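PDB 1L1E: mycolic acid synthase from Mycobacterium tuberculosis, which probably converts a double bond of an alpha mycolic acid into a cyclopropane ring, using S-adenosyl-L-methionine as the one-carbon donor. Local coordinates for residues 34-45 and 228-239. Sequence-based numbering, arbitrary orientation.
Sequences SCAYFERDDMTL and LQLHYARTLDMW. With SAH (S-adenosyl-L-homocysteine), chain D; CO3 (carbonate ion), chain C.
Arg234 reaches off helix 229-245 and holds Asp41 through a single nitrogen, NH2. This atom makes a hydrogen bond to the backbone O of Asp41 and a salt bridge to OD1 of the same residue. Both are modelled very short, so the pairing is surer than its exact length. The carboxylate and guanidinium planes are turned 49° apart, which is not a flat, two-pronged pairing. Bends at chi2 and chi3 lay the arginine over Phe38. The two planes are 1° from parallel, with the guanidinium and ring centres 3.9 Å apart. Arg234 CD adds a CH-pi contact over the same ring.

Deeper in, Ala36 N donates to Thr235 OG1 at 3.0 Å. That hydroxyl in turn donates to His231 O one helical turn earlier, so it gives back into its own helix while accepting from the loop. His231 ND1 sits 3.1 Å from Phe38 N. The edge of Tyr37 meets the face of the His231 ring, and Leu228 CD2 packs against Tyr37 CD1.

Met238 SD touches the Phe38 edge, 3.6 Å from CZ, a Met-aromatic contact. Its CE meets Leu45 CB, while Leu45 CD2 rests near Trp239 CD1. At the other end Cys35 CB presses on Tyr232 CD1 at 3.3 Å. With SG anti to the backbone N (chi1 -179°), the sulfur lies obliquely beside that ring.

Tyr232 lies close to Cys269, probably the active-site residue. Ser34 OG bonds to the S-adenosyl-L-homocysteine carboxylate, and Cys35 N donates to carbonate O3 at 2.6 Å. His167 also binds this ion, probably acquired from the crystallisation liquor, and Lys52 reaches Ser34 OG. The chemistry thus grades from a charged clamp at the outer turn to ligand-binding groups inside, consistent with a loop pinned to the helix where it lines the cofactor pocket.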
loop_
_atom_site.group_PDB
_atom_site.type_symbol
_atom_site.label_atom_id
_atom_site.label_comp_id
_atom_site.label_asym_id
_atom_site.label_seq_id
_atom_site.Cartn_x
_atom_site.Cartn_y
_atom_site.Cartn_z
ATOM N N SER A 34 -0.631 3.847 -3.769
ATOM C CA SER A 34 -0.302 2.435 -3.884
ATOM C C SER A 34 -0.816 1.941 -5.237
ATOM O O SER A 34 -1.670 2.579 -5.850
ATOM C CB SER A 34 -0.965 1.652 -2.744
ATOM O OG SER A 34 -2.361 1.925 -2.660
ATOM N N CYS A 35 -0.281 0.817 -5.700
ATOM C CA CYS A 35 -0.679 0.222 -6.972
ATOM C C CYS A 35 -2.193 0.190 -7.189
ATOM O O CYS A 35 -2.928 -0.370 -6.379
ATOM C CB CYS A 35 -0.148 -1.205 -7.064
ATOM S SG CYS A 35 -0.575 -2.016 -8.607
ATOM N N ALA A 36 -2.661 0.788 -8.284
ATOM C CA ALA A 36 -4.095 0.790 -8.566
ATOM C C ALA A 36 -4.487 -0.493 -9.302
ATOM O O ALA A 36 -3.620 -1.324 -9.628
ATOM C CB ALA A 36 -4.475 2.024 -9.392
ATOM N N TYR A 37 -5.785 -0.670 -9.541
ATOM C CA TYR A 37 -6.282 -1.857 -10.235
ATOM C C TYR A 37 -7.165 -1.492 -11.431
ATOM O O TYR A 37 -8.318 -1.095 -11.268
ATOM C CB TYR A 37 -7.049 -2.746 -9.259
ATOM C CG TYR A 37 -7.532 -4.063 -9.844
ATOM C CD1 TYR A 37 -6.675 -4.889 -10.573
ATOM C CD2 TYR A 37 -8.837 -4.497 -9.631
ATOM C CE1 TYR A 37 -7.107 -6.121 -11.076
ATOM C CE2 TYR A 37 -9.283 -5.733 -10.128
ATOM C CZ TYR A 37 -8.416 -6.531 -10.847
ATOM O OH TYR A 37 -8.872 -7.724 -11.358
ATOM N N PHE A 38 -6.617 -1.626 -12.635
ATOM C CA PHE A 38 -7.367 -1.311 -13.843
ATOM C C PHE A 38 -8.251 -2.475 -14.298
ATOM O O PHE A 38 -7.887 -3.221 -15.206
ATOM C CB PHE A 38 -6.411 -0.896 -14.967
ATOM C CG PHE A 38 -5.638 0.368 -14.668
ATOM C CD1 PHE A 38 -4.510 0.338 -13.841
ATOM C CD2 PHE A 38 -6.066 1.595 -15.177
ATOM C CE1 PHE A 38 -3.818 1.518 -13.520
ATOM C CE2 PHE A 38 -5.391 2.774 -14.867
ATOM C CZ PHE A 38 -4.260 2.732 -14.030
ATOM N N GLU A 39 -9.402 -2.636 -13.645
ATOM C CA GLU A 39 -10.348 -3.694 -14.001
ATOM C C GLU A 39 -10.667 -3.549 -15.476
ATOM O O GLU A 39 -10.691 -4.535 -16.215
ATOM C CB GLU A 39 -11.646 -3.562 -13.208
ATOM C CG GLU A 39 -11.631 -4.218 -11.864
ATOM C CD GLU A 39 -12.954 -4.064 -11.156
ATOM O OE1 GLU A 39 -13.177 -4.773 -10.158
ATOM O OE2 GLU A 39 -13.773 -3.227 -11.594
ATOM N N ARG A 40 -10.938 -2.310 -15.879
ATOM C CA ARG A 40 -11.206 -1.984 -17.276
ATOM C C ARG A 40 -9.992 -1.170 -17.700
ATOM O O ARG A 40 -9.546 -0.290 -16.962
ATOM C CB ARG A 40 -12.449 -1.096 -17.453
ATOM C CG ARG A 40 -13.594 -1.283 -16.468
ATOM C CD ARG A 40 -14.782 -0.411 -16.901
ATOM N NE ARG A 40 -14.380 0.963 -17.216
ATOM C CZ ARG A 40 -14.325 1.961 -16.337
ATOM N NH1 ARG A 40 -14.650 1.760 -15.069
ATOM N NH2 ARG A 40 -13.933 3.166 -16.725
ATOM N N ASP A 41 -9.462 -1.453 -18.882
ATOM C CA ASP A 41 -8.301 -0.731 -19.377
ATOM C C ASP A 41 -8.562 0.769 -19.564
ATOM O O ASP A 41 -7.633 1.576 -19.553
ATOM C CB ASP A 41 -7.847 -1.338 -20.705
ATOM C CG ASP A 41 -6.774 -0.515 -21.381
ATOM O OD1 ASP A 41 -5.677 -0.379 -20.807
ATOM O OD2 ASP A 41 -7.032 0.002 -22.488
ATOM N N ASP A 42 -9.826 1.140 -19.734
ATOM C CA ASP A 42 -10.176 2.544 -19.955
ATOM C C ASP A 42 -10.366 3.354 -18.676
ATOM O O ASP A 42 -10.617 4.561 -18.734
ATOM C CB ASP A 42 -11.453 2.638 -20.794
ATOM C CG ASP A 42 -12.650 2.030 -20.091
ATOM O OD1 ASP A 42 -13.042 2.541 -19.020
ATOM O OD2 ASP A 42 -13.200 1.036 -20.605
ATOM N N MET A 43 -10.260 2.700 -17.527
ATOM C CA MET A 43 -10.435 3.398 -16.255
ATOM C C MET A 43 -9.456 4.537 -16.046
ATOM O O MET A 43 -8.325 4.492 -16.518
ATOM C CB MET A 43 -10.285 2.439 -15.082
ATOM C CG MET A 43 -11.434 1.499 -14.864
ATOM S SD MET A 43 -11.113 0.529 -13.377
ATOM C CE MET A 43 -12.635 0.794 -12.463
ATOM N N THR A 44 -9.912 5.567 -15.341
ATOM C CA THR A 44 -9.068 6.704 -15.013
ATOM C C THR A 44 -8.316 6.233 -13.768
ATOM O O THR A 44 -8.646 5.185 -13.201
ATOM C CB THR A 44 -9.901 7.955 -14.628
ATOM O OG1 THR A 44 -10.669 7.677 -13.451
ATOM C CG2 THR A 44 -10.850 8.342 -15.754
ATOM N N LEU A 45 -7.315 6.997 -13.346
ATOM C CA LEU A 45 -6.553 6.622 -12.164
ATOM C C LEU A 45 -7.478 6.533 -10.952
ATOM O O LEU A 45 -7.418 5.561 -10.203
ATOM C CB LEU A 45 -5.435 7.638 -11.902
ATOM C CG LEU A 45 -4.510 7.340 -10.723
ATOM C CD1 LEU A 45 -3.952 5.916 -10.819
ATOM C CD2 LEU A 45 -3.392 8.364 -10.712
ATOM N N LEU A 228 -0.364 -8.142 -9.325
ATOM C CA LEU A 228 -0.857 -6.966 -10.037
ATOM C C LEU A 228 0.290 -6.258 -10.739
ATOM O O LEU A 228 0.254 -5.049 -10.955
ATOM C CB LEU A 228 -1.511 -6.005 -9.043
ATOM C CG LEU A 228 -2.798 -6.528 -8.399
ATOM C CD1 LEU A 228 -3.240 -5.569 -7.310
ATOM C CD2 LEU A 228 -3.885 -6.673 -9.466
ATOM N N GLN A 229 1.309 -7.030 -11.096
ATOM C CA GLN A 229 2.502 -6.499 -11.739
ATOM C C GLN A 229 2.301 -5.372 -12.756
ATOM O O GLN A 229 2.829 -4.265 -12.574
ATOM C CB GLN A 229 3.270 -7.650 -12.394
ATOM C CG GLN A 229 4.635 -7.269 -12.948
ATOM C CD GLN A 229 5.421 -8.491 -13.377
ATOM O OE1 GLN A 229 4.982 -9.253 -14.237
ATOM N NE2 GLN A 229 6.588 -8.694 -12.765
ATOM N N LEU A 230 1.544 -5.649 -13.816
ATOM C CA LEU A 230 1.330 -4.661 -14.873
ATOM C C LEU A 230 0.431 -3.495 -14.478
ATOM O O LEU A 230 0.438 -2.451 -15.125
ATOM C CB LEU A 230 0.782 -5.349 -16.132
ATOM C CG LEU A 230 1.664 -6.478 -16.701
ATOM C CD1 LEU A 230 1.060 -7.016 -17.991
ATOM C CD2 LEU A 230 3.077 -5.964 -16.957
ATOM N N HIS A 231 -0.354 -3.662 -13.423
ATOM C CA HIS A 231 -1.214 -2.572 -12.980
ATOM C C HIS A 231 -0.341 -1.535 -12.287
ATOM O O HIS A 231 -0.640 -0.343 -12.311
ATOM C CB HIS A 231 -2.296 -3.090 -12.030
ATOM C CG HIS A 231 -3.279 -4.014 -12.686
ATOM N ND1 HIS A 231 -4.361 -3.560 -13.415
ATOM C CD2 HIS A 231 -3.323 -5.366 -12.754
ATOM C CE1 HIS A 231 -5.028 -4.592 -13.900
ATOM N NE2 HIS A 231 -4.418 -5.699 -13.515
ATOM N N TYR A 232 0.756 -1.976 -11.679
ATOM C CA TYR A 232 1.617 -1.016 -11.000
ATOM C C TYR A 232 2.405 -0.197 -12.010
ATOM O O TYR A 232 2.615 0.996 -11.817
ATOM C CB TYR A 232 2.559 -1.717 -10.013
ATOM C CG TYR A 232 3.175 -0.768 -9.007
ATOM C CD1 TYR A 232 2.449 0.322 -8.515
ATOM C CD2 TYR A 232 4.462 -0.977 -8.512
ATOM C CE1 TYR A 232 2.984 1.173 -7.560
ATOM C CE2 TYR A 232 5.010 -0.127 -7.548
ATOM C CZ TYR A 232 4.263 0.945 -7.078
ATOM O OH TYR A 232 4.794 1.790 -6.126
ATOM N N ALA A 233 2.823 -0.834 -13.099
ATOM C CA ALA A 233 3.567 -0.141 -14.143
ATOM C C ALA A 233 2.733 1.026 -14.686
ATOM O O ALA A 233 3.241 2.126 -14.875
ATOM C CB ALA A 233 3.914 -1.115 -15.279
ATOM N N ARG A 234 1.446 0.791 -14.918
ATOM C CA ARG A 234 0.589 1.849 -15.447
ATOM C C ARG A 234 0.253 2.927 -14.409
ATOM O O ARG A 234 0.016 4.092 -14.754
ATOM C CB ARG A 234 -0.711 1.275 -16.006
ATOM C CG ARG A 234 -1.262 2.156 -17.114
ATOM C CD ARG A 234 -2.699 2.538 -16.916
ATOM N NE ARG A 234 -3.607 1.526 -17.429
ATOM C CZ ARG A 234 -4.650 1.802 -18.202
ATOM N NH1 ARG A 234 -4.898 3.057 -18.545
ATOM N NH2 ARG A 234 -5.445 0.829 -18.625
ATOM N N THR A 235 0.208 2.527 -13.144
ATOM C CA THR A 235 -0.072 3.461 -12.064
ATOM C C THR A 235 1.111 4.429 -12.025
ATOM O O THR A 235 0.942 5.643 -12.040
ATOM C CB THR A 235 -0.159 2.731 -10.716
ATOM O OG1 THR A 235 -1.199 1.746 -10.771
ATOM C CG2 THR A 235 -0.443 3.724 -9.585
ATOM N N LEU A 236 2.315 3.870 -11.994
ATOM C CA LEU A 236 3.530 4.667 -11.954
ATOM C C LEU A 236 3.624 5.591 -13.171
ATOM O O LEU A 236 4.022 6.745 -13.037
ATOM C CB LEU A 236 4.758 3.748 -11.869
ATOM C CG LEU A 236 4.906 2.980 -10.540
ATOM C CD1 LEU A 236 5.997 1.935 -10.664
ATOM C CD2 LEU A 236 5.229 3.951 -9.408
ATOM N N ASP A 237 3.268 5.090 -14.352
ATOM C CA ASP A 237 3.308 5.927 -15.549
ATOM C C ASP A 237 2.388 7.124 -15.349
ATOM O O ASP A 237 2.761 8.272 -15.610
ATOM C CB ASP A 237 2.841 5.154 -16.792
ATOM C CG ASP A 237 3.894 4.202 -17.330
ATOM O OD1 ASP A 237 5.100 4.477 -17.147
ATOM O OD2 ASP A 237 3.513 3.183 -17.954
ATOM N N MET A 238 1.178 6.858 -14.875
ATOM C CA MET A 238 0.226 7.934 -14.670
ATOM C C MET A 238 0.648 8.934 -13.599
ATOM O O MET A 238 0.415 10.130 -13.756
ATOM C CB MET A 238 -1.164 7.361 -14.389
ATOM C CG MET A 238 -1.767 6.662 -15.617
ATOM S SD MET A 238 -3.413 5.977 -15.364
ATOM C CE MET A 238 -4.423 7.381 -15.686
ATOM N N TRP A 239 1.275 8.470 -12.518
ATOM C CA TRP A 239 1.729 9.413 -11.497
ATOM C C TRP A 239 2.813 10.299 -12.087
ATOM O O TRP A 239 2.874 11.496 -11.800
ATOM C CB TRP A 239 2.296 8.694 -10.266
ATOM C CG TRP A 239 1.260 8.094 -9.346
ATOM C CD1 TRP A 239 -0.042 8.491 -9.194
ATOM C CD2 TRP A 239 1.465 7.027 -8.416
ATOM N NE1 TRP A 239 -0.656 7.736 -8.227
ATOM C CE2 TRP A 239 0.246 6.829 -7.732
ATOM C CE3 TRP A 239 2.566 6.214 -8.092
ATOM C CZ2 TRP A 239 0.093 5.851 -6.746
ATOM C CZ3 TRP A 239 2.413 5.241 -7.109
ATOM C CH2 TRP A 239 1.188 5.068 -6.450
HETATM N N SAH D . -2.551 2.384 2.466
HETATM C CA SAH D . -2.565 3.746 1.932
HETATM C CB SAH D . -1.212 4.446 2.185
HETATM C CG SAH D . 0.036 3.741 1.647
HETATM S SD SAH D . 1.567 4.624 1.980
HETATM C C SAH D . -2.855 3.734 0.421
HETATM O O SAH D . -3.056 2.644 -0.122
HETATM O OXT SAH D . -2.848 4.808 -0.197
HETATM C "C5'" SAH D . 2.168 3.738 3.459
HETATM C "C4'" SAH D . 1.333 3.954 4.727
HETATM O "O4'" SAH D . 1.689 3.023 5.790
HETATM C "C3'" SAH D . 1.509 5.341 5.341
HETATM O "O3'" SAH D . 0.224 5.755 5.857
HETATM C "C2'" SAH D . 2.503 5.111 6.447
HETATM O "O2'" SAH D . 2.497 6.174 7.404
HETATM C "C1'" SAH D . 2.036 3.788 6.974
HETATM N N9 SAH D . 3.034 3.060 7.788
HETATM C C8 SAH D . 4.337 2.761 7.544
HETATM N N7 SAH D . 4.971 2.092 8.450
HETATM C C5 SAH D . 3.998 1.909 9.425
HETATM C C6 SAH D . 3.990 1.256 10.701
HETATM N N6 SAH D . 5.066 0.638 11.211
HETATM N N1 SAH D . 2.813 1.271 11.426
HETATM C C2 SAH D . 1.721 1.890 10.915
HETATM N N3 SAH D . 1.611 2.531 9.733
HETATM C C4 SAH D . 2.798 2.504 9.032
HETATM C C CO3 C . 2.196 -0.806 -3.316
HETATM O O1 CO3 C . 2.408 -2.000 -2.439
HETATM O O2 CO3 C . 3.136 0.180 -3.370
HETATM O O3 CO3 C . 1.071 -0.720 -4.061
#